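Local coordinates for protein rhizobiales Sp. Pch2 (Marine metagenome, PDB 6PB3) that is a TRIP13-like AAA+ ATPase that probably remodels HORMA domain proteins and so regulates bacterial cGAS-like enzymes in immunity against bacteriophages, at residues M42-S53 against V67-I77. Residues are numbered along the deposited sequence; the frame is centred on the assembly and turned at random.
Sequences MLAVLVNPDGLS and VKNVIRRPPLI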
loop_
_atom_site.group_PDB
_atom_site.type_symbol
_atom_site.label_atom_id
_atom_site.label_comp_id
_atom_site.label_asym_id
_atom_site.label_seq_id
_atom_site.Cartn_x
_atom_site.Cartn_y
_atom_site.Cartn_z
HETATM N N MSE A 42 35.253 -6.912 -14.957
HETATM C CA MSE A 42 35.218 -5.709 -14.106
HETATM C C MSE A 42 36.125 -5.887 -12.891
HETATM O O MSE A 42 36.888 -4.983 -12.517
HETATM C CB MSE A 42 33.786 -5.389 -13.651
HETATM C CG MSE A 42 33.640 -4.070 -12.884
HETATM SE SE MSE A 42 34.198 -2.475 -13.905
HETATM C CE MSE A 42 35.884 -2.170 -13.180
ATOM N N LEU A 43 36.024 -7.069 -12.279
ATOM C CA LEU A 43 36.919 -7.424 -11.184
ATOM C C LEU A 43 38.381 -7.350 -11.619
ATOM O O LEU A 43 39.232 -6.838 -10.879
ATOM C CB LEU A 43 36.570 -8.824 -10.660
ATOM C CG LEU A 43 35.317 -9.021 -9.786
ATOM C CD1 LEU A 43 34.890 -10.495 -9.746
ATOM C CD2 LEU A 43 35.548 -8.491 -8.343
ATOM N N ALA A 44 38.703 -7.859 -12.813
ATOM C CA ALA A 44 40.089 -7.788 -13.274
ATOM C C ALA A 44 40.546 -6.336 -13.397
ATOM O O ALA A 44 41.673 -5.982 -13.017
ATOM C CB ALA A 44 40.236 -8.521 -14.614
ATOM N N VAL A 45 39.676 -5.480 -13.928
ATOM C CA VAL A 45 40.001 -4.067 -14.058
ATOM C C VAL A 45 40.202 -3.422 -12.690
ATOM O O VAL A 45 41.125 -2.621 -12.499
ATOM C CB VAL A 45 38.888 -3.373 -14.860
ATOM C CG1 VAL A 45 39.079 -1.865 -14.860
ATOM C CG2 VAL A 45 38.848 -3.950 -16.274
ATOM N N LEU A 46 39.347 -3.759 -11.718
ATOM C CA LEU A 46 39.433 -3.124 -10.405
ATOM C C LEU A 46 40.729 -3.476 -9.690
ATOM O O LEU A 46 41.282 -2.651 -8.954
ATOM C CB LEU A 46 38.237 -3.524 -9.547
ATOM C CG LEU A 46 36.889 -2.953 -9.973
ATOM C CD1 LEU A 46 35.802 -3.405 -9.001
ATOM C CD2 LEU A 46 36.965 -1.422 -10.070
ATOM N N VAL A 47 41.220 -4.699 -9.874
ATOM C CA VAL A 47 42.457 -5.088 -9.206
ATOM C C VAL A 47 43.685 -4.743 -10.029
ATOM O O VAL A 47 44.756 -4.507 -9.466
ATOM C CB VAL A 47 42.447 -6.586 -8.868
ATOM C CG1 VAL A 47 41.261 -6.902 -7.991
ATOM C CG2 VAL A 47 42.442 -7.421 -10.137
ATOM N N ASN A 48 43.558 -4.704 -11.346
ATOM C CA ASN A 48 44.684 -4.422 -12.231
ATOM C C ASN A 48 44.259 -3.396 -13.266
ATOM O O ASN A 48 44.117 -3.720 -14.448
ATOM C CB ASN A 48 45.181 -5.704 -12.902
ATOM C CG ASN A 48 46.414 -5.469 -13.754
ATOM O OD1 ASN A 48 47.297 -4.685 -13.387
ATOM N ND2 ASN A 48 46.473 -6.132 -14.908
ATOM N N PRO A 49 44.057 -2.137 -12.853
ATOM C CA PRO A 49 43.540 -1.128 -13.796
ATOM C C PRO A 49 44.474 -0.844 -14.957
ATOM O O PRO A 49 44.020 -0.314 -15.982
ATOM C CB PRO A 49 43.351 0.126 -12.922
ATOM C CG PRO A 49 43.610 -0.291 -11.508
ATOM C CD PRO A 49 44.396 -1.557 -11.538
ATOM N N ASP A 50 45.765 -1.166 -14.832
ATOM C CA ASP A 50 46.693 -0.930 -15.933
ATOM C C ASP A 50 46.290 -1.704 -17.183
ATOM O O ASP A 50 46.490 -1.218 -18.304
ATOM C CB ASP A 50 48.114 -1.292 -15.503
ATOM C CG ASP A 50 48.610 -0.434 -14.348
ATOM O OD1 ASP A 50 48.116 0.709 -14.199
ATOM O OD2 ASP A 50 49.495 -0.894 -13.595
ATOM N N GLY A 51 45.700 -2.889 -17.009
ATOM C CA GLY A 51 45.302 -3.682 -18.159
ATOM C C GLY A 51 44.243 -3.001 -19.004
ATOM O O GLY A 51 44.211 -3.168 -20.224
ATOM N N LEU A 52 43.354 -2.230 -18.366
ATOM C CA LEU A 52 42.364 -1.473 -19.131
ATOM C C LEU A 52 43.014 -0.298 -19.852
ATOM O O LEU A 52 42.702 -0.025 -21.018
ATOM C CB LEU A 52 41.242 -0.973 -18.219
ATOM C CG LEU A 52 40.100 -0.221 -18.912
ATOM C CD1 LEU A 52 39.389 -1.142 -19.906
ATOM C CD2 LEU A 52 39.104 0.320 -17.891
ATOM N N SER A 53 43.918 0.410 -19.171
ATOM C CA SER A 53 44.640 1.499 -19.823
ATOM C C SER A 53 45.420 0.994 -21.026
ATOM O O SER A 53 45.412 1.624 -22.089
ATOM C CB SER A 53 45.583 2.178 -18.835
ATOM O OG SER A 53 44.916 2.462 -17.622
ATOM N N VAL A 67 37.822 5.317 -20.905
ATOM C CA VAL A 67 38.067 4.545 -19.692
ATOM C C VAL A 67 38.262 5.423 -18.471
ATOM O O VAL A 67 38.282 4.892 -17.346
ATOM C CB VAL A 67 39.278 3.605 -19.856
ATOM C CG1 VAL A 67 39.023 2.614 -20.973
ATOM C CG2 VAL A 67 40.526 4.415 -20.132
ATOM N N LYS A 68 38.415 6.742 -18.648
ATOM C CA LYS A 68 38.604 7.630 -17.507
ATOM C C LYS A 68 37.501 7.440 -16.479
ATOM O O LYS A 68 37.757 7.465 -15.270
ATOM C CB LYS A 68 38.656 9.090 -17.970
ATOM N N ASN A 69 36.267 7.229 -16.943
ATOM C CA ASN A 69 35.178 6.978 -16.009
ATOM C C ASN A 69 35.305 5.605 -15.356
ATOM O O ASN A 69 35.084 5.475 -14.148
ATOM C CB ASN A 69 33.825 7.134 -16.712
ATOM C CG ASN A 69 33.767 6.427 -18.058
ATOM O OD1 ASN A 69 34.399 5.391 -18.260
ATOM N ND2 ASN A 69 33.003 6.992 -18.989
ATOM N N VAL A 70 35.691 4.576 -16.121
ATOM C CA VAL A 70 35.638 3.206 -15.604
ATOM C C VAL A 70 36.695 2.981 -14.529
ATOM O O VAL A 70 36.463 2.262 -13.551
ATOM C CB VAL A 70 35.793 2.188 -16.750
ATOM C CG1 VAL A 70 35.883 0.785 -16.196
ATOM C CG2 VAL A 70 34.647 2.289 -17.705
ATOM N N ILE A 71 37.869 3.580 -14.688
ATOM C CA ILE A 71 38.991 3.224 -13.826
ATOM C C ILE A 71 38.815 3.823 -12.440
ATOM O O ILE A 71 39.012 3.150 -11.421
ATOM C CB ILE A 71 40.313 3.670 -14.471
ATOM C CG1 ILE A 71 40.711 2.684 -15.563
ATOM C CG2 ILE A 71 41.408 3.788 -13.427
ATOM C CD1 ILE A 71 42.057 2.982 -16.164
ATOM N N ARG A 72 38.425 5.089 -12.377
ATOM C CA ARG A 72 38.415 5.821 -11.115
ATOM C C ARG A 72 37.274 5.414 -10.180
ATOM O O ARG A 72 37.140 6.012 -9.106
ATOM C CB ARG A 72 38.350 7.325 -11.398
ATOM N N ARG A 73 36.464 4.421 -10.541
ATOM C CA ARG A 73 35.310 4.074 -9.725
ATOM C C ARG A 73 35.741 3.356 -8.448
ATOM O O ARG A 73 36.663 2.541 -8.471
ATOM C CB ARG A 73 34.361 3.163 -10.490
ATOM C CG ARG A 73 33.946 3.645 -11.845
ATOM C CD ARG A 73 33.243 5.003 -11.768
ATOM N NE ARG A 73 32.322 5.168 -10.641
ATOM C CZ ARG A 73 31.105 4.637 -10.576
ATOM N NH1 ARG A 73 30.658 3.861 -11.561
ATOM N NH2 ARG A 73 30.337 4.878 -9.517
ATOM N N PRO A 74 35.051 3.596 -7.335
ATOM C CA PRO A 74 35.278 2.765 -6.150
ATOM C C PRO A 74 35.111 1.305 -6.492
ATOM O O PRO A 74 34.266 0.935 -7.333
ATOM C CB PRO A 74 34.193 3.245 -5.172
ATOM C CG PRO A 74 33.707 4.556 -5.712
ATOM C CD PRO A 74 33.874 4.464 -7.199
ATOM N N PRO A 75 35.924 0.413 -5.888
ATOM C CA PRO A 75 35.964 -1.019 -6.286
ATOM C C PRO A 75 34.842 -1.864 -5.692
ATOM O O PRO A 75 35.053 -2.797 -4.913
ATOM C CB PRO A 75 37.352 -1.458 -5.794
ATOM C CG PRO A 75 37.619 -0.593 -4.610
ATOM C CD PRO A 75 36.939 0.742 -4.869
ATOM N N LEU A 76 33.613 -1.570 -6.108
ATOM C CA LEU A 76 32.424 -2.272 -5.648
ATOM C C LEU A 76 31.613 -2.691 -6.861
ATOM O O LEU A 76 31.396 -1.885 -7.770
ATOM C CB LEU A 76 31.575 -1.380 -4.723
ATOM C CG LEU A 76 30.126 -1.813 -4.469
ATOM C CD1 LEU A 76 30.051 -3.045 -3.561
ATOM C CD2 LEU A 76 29.293 -0.653 -3.880
ATOM N N ILE A 77 31.147 -3.936 -6.863
ATOM C CA ILE A 77 30.274 -4.450 -7.911
ATOM C C ILE A 77 29.009 -4.979 -7.258
ATOM O O ILE A 77 29.075 -5.773 -6.310
ATOM C CB ILE A 77 30.957 -5.552 -8.745
ATOM C CG1 ILE A 77 32.239 -5.009 -9.367
ATOM C CG2 ILE A 77 30.002 -6.045 -9.836
ATOM C CD1 ILE A 77 33.148 -6.074 -9.976
#
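Apolar packing joins the end of helix 33-47 and the start of helix 49-59, a kinked helical pair, to the short helix 68-71 and the start of strand 76-81 of the AAA+ ATPase core. That strand lies inside the parallel part of the sheet, between 197-203 and 219-223, and runs into the probable Walker A P-loop.

Two clusters make up the interface, one at each end. At the sheet, Ile77 points its CD1 into the last turns of helix 33-47, where it meets Met42 CG at 3.6 Å and Leu43 CG at 3.7 Å. The selenomethionine at 42 sets off with CG anti to its own nitrogen (chi1 -174°), then bends, and the methyl CE beyond the selenium comes to 4.2 Å from Val70 CG1, linking the two clusters. Leu46 lies over the inverse gamma turn centred on Pro75, its CD1 3.6 Å from Pro75 CA. Backbone hydrogen bonds that Pro75 and Ile77 share with Val199 tie this turn to the neighbouring strand.

Beyond the break at Asn48, whose ND2 is bonded to Glu102, Leu52 drives its branched end against helix 68-71 and the residue before it, Val67. It meets Val67 tip to tip, crosses Val70 at about a right angle and runs past Ile71 in the opposite sense; its CD2 is 3.7 Å from Val70 CG1. Tyr284 of a second subunit packs on Val45 and Leu52, bringing this region to a subunit boundary of the hexamer. At the outer end, Ile71 extends almost straight (chi2 -175°) alongside the first turn of helix 49-59, its CG2 4.2 Å from Pro49 CB and its CD1 in van der Waals contact 3.3 Å from Ser53 OG; that hydroxyl donates a weak hydrogen bond to Pro49 O.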